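Local atomic coordinates of programmed cell death 6-interacting protein (Homo sapiens, PDB entry 5WA1), a protein that takes part in cargo sorting at multivesicular bodies, membrane repair and cytokinesis, this chain being its Bro1 domain, which interacts with CHMP4 proteins. Residues Q274-Y279 / K319-K324; E294-Q299 / R343-K348. All coordinates share one frame; numbering follows the deposited sequence.

Contact 1 (Q274-Y279 / K319-K324); sequences QANAEY and KDFSDK
Phe321 and Tyr279 form a T-shaped stack between two helices of the alpha-helical Bro1 domain. Helix 262-287 and helix 319-340 run roughly parallel here, at 30°, with the short axes 12.1 Å apart. Helix 291-311 comes between them in sequence. Its Ile305 touches both Ala275 and Phe321, so the three helices share one apolar seam.

The two rings are nearly perpendicular, at 87°, with centroids 5.8 Å apart. Phe321 presents its edge, and its CE1 lies over the face of Tyr279, 4.1 Å from Tyr279 CG. On the other side of the Phe321 tip, CE2 rests 3.9 Å from Ala275 CB. The side chain of Asn276 also lies against this end of the Phe321 ring.

Lys324 fills in beside the phenol end of Tyr279, on the same side of that ring as Phe321. From its CB the chain turns toward helix 262-287. Lys324 CG comes 3.4 Å from Tyr279 OH, and Lys324 CD is closer still, 3.3 Å from Tyr279 OH. These are carbon contacts around the hydroxyl. A bend at chi3 (64°) then brings Lys324 CE obliquely toward the ring, 3.7 Å from Tyr279 CZ. The tip ends with the ammonium nitrogen, Lys324 NZ, 4.1 Å from Tyr279 CE2.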
loop_
_atom_site.group_PDB
_atom_site.type_symbol
_atom_site.label_atom_id
_atom_site.label_comp_id
_atom_site.label_asym_id
_atom_site.label_seq_id
_atom_site.Cartn_x
_atom_site.Cartn_y
_atom_site.Cartn_z
ATOM N N GLN A 274 -5.835 5.032 -17.591
ATOM C CA GLN A 274 -5.798 5.964 -18.717
ATOM C C GLN A 274 -7.112 5.937 -19.488
ATOM O O GLN A 274 -7.624 6.988 -19.881
ATOM C CB GLN A 274 -4.627 5.648 -19.650
ATOM C CG GLN A 274 -3.252 5.982 -19.060
ATOM C CD GLN A 274 -2.153 6.029 -20.110
ATOM O OE1 GLN A 274 -2.258 5.404 -21.165
ATOM N NE2 GLN A 274 -1.101 6.785 -19.827
ATOM N N ALA A 275 -7.679 4.746 -19.696
ATOM C CA ALA A 275 -8.967 4.624 -20.373
ATOM C C ALA A 275 -10.095 5.277 -19.575
ATOM O O ALA A 275 -10.995 5.901 -20.154
ATOM C CB ALA A 275 -9.274 3.146 -20.631
ATOM N N ASN A 276 -10.080 5.136 -18.247
ATOM C CA ASN A 276 -11.073 5.819 -17.427
ATOM C C ASN A 276 -10.946 7.328 -17.551
ATOM O O ASN A 276 -11.956 8.040 -17.597
ATOM C CB ASN A 276 -10.930 5.420 -15.955
ATOM C CG ASN A 276 -11.535 4.085 -15.658
ATOM O OD1 ASN A 276 -10.872 3.190 -15.139
ATOM N ND2 ASN A 276 -12.807 3.950 -15.945
ATOM N N ALA A 277 -9.713 7.833 -17.587
ATOM C CA ALA A 277 -9.513 9.267 -17.759
ATOM C C ALA A 277 -10.087 9.737 -19.098
ATOM O O ALA A 277 -10.782 10.757 -19.167
ATOM C CB ALA A 277 -8.020 9.591 -17.676
ATOM N N GLU A 278 -9.791 9.007 -20.175
ATOM C CA GLU A 278 -10.296 9.402 -21.499
ATOM C C GLU A 278 -11.811 9.275 -21.572
ATOM O O GLU A 278 -12.482 10.085 -22.225
ATOM C CB GLU A 278 -9.646 8.549 -22.582
ATOM C CG GLU A 278 -8.171 8.829 -22.829
ATOM C CD GLU A 278 -7.915 10.173 -23.515
ATOM O OE1 GLU A 278 -8.866 10.979 -23.679
ATOM O OE2 GLU A 278 -6.748 10.431 -23.889
ATOM N N TYR A 279 -12.368 8.248 -20.930
ATOM C CA TYR A 279 -13.810 8.052 -20.964
ATOM C C TYR A 279 -14.531 9.201 -20.273
ATOM O O TYR A 279 -15.489 9.759 -20.815
ATOM C CB TYR A 279 -14.184 6.715 -20.326
ATOM C CG TYR A 279 -15.673 6.508 -20.211
ATOM C CD1 TYR A 279 -16.436 6.205 -21.333
ATOM C CD2 TYR A 279 -16.317 6.624 -18.988
ATOM C CE1 TYR A 279 -17.798 6.019 -21.242
ATOM C CE2 TYR A 279 -17.685 6.443 -18.884
ATOM C CZ TYR A 279 -18.416 6.141 -20.014
ATOM O OH TYR A 279 -19.766 5.954 -19.918
ATOM N N LYS A 319 -14.870 -6.455 -19.559
ATOM C CA LYS A 319 -15.908 -6.630 -20.574
ATOM C C LYS A 319 -16.985 -5.557 -20.464
ATOM O O LYS A 319 -17.399 -4.974 -21.473
ATOM C CB LYS A 319 -16.544 -8.017 -20.477
ATOM C CG LYS A 319 -17.744 -8.181 -21.411
ATOM C CD LYS A 319 -18.490 -9.486 -21.184
ATOM C CE LYS A 319 -19.809 -9.504 -21.939
ATOM N NZ LYS A 319 -19.624 -9.283 -23.400
ATOM N N ASP A 320 -17.455 -5.285 -19.244
ATOM C CA ASP A 320 -18.524 -4.307 -19.060
ATOM C C ASP A 320 -18.072 -2.906 -19.455
ATOM O O ASP A 320 -18.808 -2.173 -20.129
ATOM C CB ASP A 320 -19.003 -4.333 -17.607
ATOM C CG ASP A 320 -19.810 -5.582 -17.276
ATOM O OD1 ASP A 320 -19.806 -6.533 -18.089
ATOM O OD2 ASP A 320 -20.443 -5.614 -16.200
ATOM N N PHE A 321 -16.864 -2.519 -19.037
ATOM C CA PHE A 321 -16.296 -1.238 -19.445
ATOM C C PHE A 321 -16.126 -1.169 -20.959
ATOM O O PHE A 321 -16.402 -0.130 -21.579
ATOM C CB PHE A 321 -14.958 -1.039 -18.738
ATOM C CG PHE A 321 -14.403 0.351 -18.838
ATOM C CD1 PHE A 321 -15.231 1.442 -19.030
ATOM C CD2 PHE A 321 -13.039 0.559 -18.732
ATOM C CE1 PHE A 321 -14.704 2.721 -19.117
ATOM C CE2 PHE A 321 -12.505 1.833 -18.813
ATOM C CZ PHE A 321 -13.339 2.917 -19.007
ATOM N N SER A 322 -15.683 -2.271 -21.572
ATOM C CA SER A 322 -15.485 -2.299 -23.018
ATOM C C SER A 322 -16.794 -2.059 -23.764
ATOM O O SER A 322 -16.832 -1.300 -24.742
ATOM C CB SER A 322 -14.873 -3.635 -23.427
ATOM O OG SER A 322 -14.469 -3.612 -24.779
ATOM N N ASP A 323 -17.877 -2.700 -23.312
ATOM C CA ASP A 323 -19.187 -2.520 -23.934
ATOM C C ASP A 323 -19.702 -1.099 -23.749
ATOM O O ASP A 323 -20.330 -0.537 -24.655
ATOM C CB ASP A 323 -20.182 -3.518 -23.345
ATOM C CG ASP A 323 -19.810 -4.955 -23.635
ATOM O OD1 ASP A 323 -19.030 -5.187 -24.582
ATOM O OD2 ASP A 323 -20.296 -5.852 -22.914
ATOM N N LYS A 324 -19.472 -0.512 -22.574
ATOM C CA LYS A 324 -19.894 0.864 -22.333
ATOM C C LYS A 324 -19.199 1.820 -23.294
ATOM O O LYS A 324 -19.836 2.695 -23.892
ATOM C CB LYS A 324 -19.610 1.242 -20.880
ATOM C CG LYS A 324 -20.087 2.627 -20.488
ATOM C CD LYS A 324 -20.008 2.832 -18.976
ATOM C CE LYS A 324 -18.579 2.771 -18.465
ATOM N NZ LYS A 324 -18.513 2.884 -16.977
#

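Contact 2 (E294-Q299 / R343-K348)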
loop_
_atom_site.group_PDB
_atom_site.type_symbol
_atom_site.label_atom_id
_atom_site.label_comp_id
_atom_site.label_asym_id
_atom_site.label_seq_id
_atom_site.Cartn_x
_atom_site.Cartn_y
_atom_site.Cartn_z
ATOM N N GLU A 294 -14.983 14.141 -28.454
ATOM C CA GLU A 294 -15.560 13.004 -27.740
ATOM C C GLU A 294 -15.201 11.690 -28.422
ATOM O O GLU A 294 -14.820 10.720 -27.754
ATOM C CB GLU A 294 -17.086 13.133 -27.636
ATOM C CG GLU A 294 -17.678 11.960 -26.846
ATOM C CD GLU A 294 -19.166 11.694 -27.086
ATOM O OE1 GLU A 294 -19.789 12.365 -27.944
ATOM O OE2 GLU A 294 -19.705 10.790 -26.390
ATOM N N ILE A 295 -15.315 11.649 -29.753
ATOM C CA ILE A 295 -15.018 10.438 -30.515
ATOM C C ILE A 295 -13.544 10.077 -30.391
ATOM O O ILE A 295 -13.188 8.904 -30.220
ATOM C CB ILE A 295 -15.432 10.624 -31.991
ATOM C CG1 ILE A 295 -16.950 10.587 -32.127
ATOM C CG2 ILE A 295 -14.795 9.544 -32.862
ATOM C CD1 ILE A 295 -17.473 11.125 -33.462
ATOM N N ALA A 296 -12.660 11.072 -30.509
ATOM C CA ALA A 296 -11.225 10.807 -30.421
ATOM C C ALA A 296 -10.857 10.209 -29.071
ATOM O O ALA A 296 -10.026 9.297 -28.990
ATOM C CB ALA A 296 -10.434 12.092 -30.655
ATOM N N ARG A 297 -11.474 10.707 -28.002
ATOM C CA ARG A 297 -11.134 10.212 -26.672
ATOM C C ARG A 297 -11.732 8.829 -26.428
ATOM O O ARG A 297 -11.076 7.962 -25.843
ATOM C CB ARG A 297 -11.582 11.226 -25.620
ATOM C CG ARG A 297 -10.793 12.541 -25.704
ATOM C CD ARG A 297 -10.965 13.347 -24.434
ATOM N NE ARG A 297 -10.294 14.649 -24.469
ATOM C CZ ARG A 297 -9.004 14.850 -24.207
ATOM N NH1 ARG A 297 -8.205 13.827 -23.904
ATOM N NH2 ARG A 297 -8.508 16.081 -24.253
ATOM N N LEU A 298 -12.952 8.585 -26.914
ATOM C CA LEU A 298 -13.529 7.246 -26.816
ATOM C C LEU A 298 -12.731 6.240 -27.635
ATOM O O LEU A 298 -12.598 5.074 -27.242
ATOM C CB LEU A 298 -14.994 7.258 -27.281
ATOM C CG LEU A 298 -16.043 7.931 -26.375
ATOM C CD1 LEU A 298 -17.404 8.128 -27.100
ATOM C CD2 LEU A 298 -16.241 7.146 -25.085
ATOM N N GLN A 299 -12.210 6.662 -28.791
ATOM C CA GLN A 299 -11.402 5.744 -29.591
ATOM C C GLN A 299 -10.132 5.375 -28.853
ATOM O O GLN A 299 -9.678 4.228 -28.922
ATOM C CB GLN A 299 -11.065 6.353 -30.956
ATOM C CG GLN A 299 -12.256 6.358 -31.907
ATOM C CD GLN A 299 -11.967 7.006 -33.250
ATOM O OE1 GLN A 299 -12.712 6.814 -34.207
ATOM N NE2 GLN A 299 -10.891 7.780 -33.326
ATOM N N ARG A 343 -14.920 17.386 -37.291
ATOM C CA ARG A 343 -13.671 16.686 -37.549
ATOM C C ARG A 343 -13.213 15.989 -36.275
ATOM O O ARG A 343 -13.283 16.552 -35.179
ATOM C CB ARG A 343 -12.585 17.645 -38.027
ATOM C CG ARG A 343 -11.323 16.925 -38.467
ATOM C CD ARG A 343 -10.081 17.791 -38.332
ATOM N NE ARG A 343 -8.987 17.052 -37.704
ATOM C CZ ARG A 343 -8.098 16.319 -38.366
ATOM N NH1 ARG A 343 -8.159 16.226 -39.690
ATOM N NH2 ARG A 343 -7.140 15.681 -37.705
ATOM N N VAL A 344 -12.768 14.746 -36.415
ATOM C CA VAL A 344 -12.233 13.978 -35.295
ATOM C C VAL A 344 -10.743 14.291 -35.197
ATOM O O VAL A 344 -9.990 13.933 -36.115
ATOM C CB VAL A 344 -12.481 12.475 -35.461
ATOM C CG1 VAL A 344 -11.858 11.707 -34.291
ATOM C CG2 VAL A 344 -13.974 12.199 -35.559
ATOM N N PRO A 345 -10.287 14.962 -34.144
ATOM C CA PRO A 345 -8.868 15.329 -34.066
ATOM C C PRO A 345 -7.983 14.129 -33.770
ATOM O O PRO A 345 -8.408 13.152 -33.144
ATOM C CB PRO A 345 -8.829 16.338 -32.910
ATOM C CG PRO A 345 -9.986 15.940 -32.043
ATOM C CD PRO A 345 -11.051 15.392 -32.956
ATOM N N ASP A 346 -6.736 14.217 -34.234
ATOM C CA ASP A 346 -5.703 13.287 -33.796
ATOM C C ASP A 346 -5.445 13.458 -32.305
ATOM O O ASP A 346 -5.553 14.562 -31.759
ATOM C CB ASP A 346 -4.394 13.517 -34.563
ATOM C CG ASP A 346 -4.544 13.308 -36.054
ATOM O OD1 ASP A 346 -5.274 12.376 -36.453
ATOM O OD2 ASP A 346 -3.931 14.077 -36.828
ATOM N N LEU A 347 -5.071 12.356 -31.651
ATOM C CA LEU A 347 -4.837 12.383 -30.207
ATOM C C LEU A 347 -3.799 13.425 -29.818
ATOM O O LEU A 347 -3.924 14.070 -28.770
ATOM C CB LEU A 347 -4.396 11.009 -29.719
ATOM C CG LEU A 347 -5.527 10.006 -29.548
ATOM C CD1 LEU A 347 -4.982 8.756 -28.897
ATOM C CD2 LEU A 347 -6.659 10.617 -28.724
ATOM N N LYS A 348 -2.766 13.602 -30.646
ATOM C CA LYS A 348 -1.701 14.527 -30.274
ATOM C C LYS A 348 -2.133 15.984 -30.377
ATOM O O LYS A 348 -1.420 16.862 -29.878
ATOM C CB LYS A 348 -0.462 14.282 -31.143
ATOM C CG LYS A 348 -0.688 14.508 -32.628
ATOM C CD LYS A 348 0.614 14.424 -33.414
ATOM C CE LYS A 348 1.239 13.040 -33.329
ATOM N NZ LYS A 348 2.474 12.945 -34.157
#
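Val344 meets Ile295 and Ala296 where the loop after helix 319-340 passes helix 291-311. The backbones come close here, with the CA atoms of Ala296 and Val344 5.9 Å apart. The close approach is consistent with the small side chain of Ala296.

The side chains of Ile295 and Val344 cross at about a right angle. Ile295 meets the valine with its CG2 branch, which lies 3.9 Å from Val344 CG2 and equally near Val344 CG1. In Val344, CG1 stands anti to the backbone N (chi1 178°). This puts Val344 CG1 near the helix backbone, 3.9 Å from Ala296 CB. Gln299, one helical turn beyond Ile295, runs obliquely past the same methyl, its NE2 4.2 Å from Val344 CG1.

Ala296 CB points into the loop. It meets Pro345 O at 3.4 Å. It also meets the proline ring, with Pro345 CD 4.1 Å from Ala296 CB. Leu347 reaches in from farther along the loop, and its CD2 comes within 3.6 Å of the backbone oxygen Ala296 O. No hydrogen bond joins the two segments, so the fit rests on packing.

Leu350 extends the apolar patch by touching both Ala296 and Pro345. Ile295 also touches Ala332 and Asn336 of helix 319-340. A loop that follows the last long helix thus packs back on the helix before it, a connection within the mainly helical Bro1 domain, a family of the TPR clan.

Contacts 1 and 2 have centres 15 Å apart and meet through helices 262-287 and 291-311, which follow each other in the chain. Glu278 OE1 forms a salt bridge with Arg297 NH1 at 2.9 Å. The other carboxylate oxygen of Glu278 is hydrogen-bonded to His300 ND1; Arg297 also forms a salt bridge with Glu293 and a hydrogen bond to Asp351 O. This polar network, with Glu278 and Arg297 buried, reaches from contact 1 to the chain just after contact 2. Tyr279 CD1 packs 3.9 Å from Leu298 CD2. All four segments lie in the region that interacts with CHMP4A, CHMP4B and CHMP4C. Contact 2 lies farther from the chain centre, about 35 Å against 25 Å between centres.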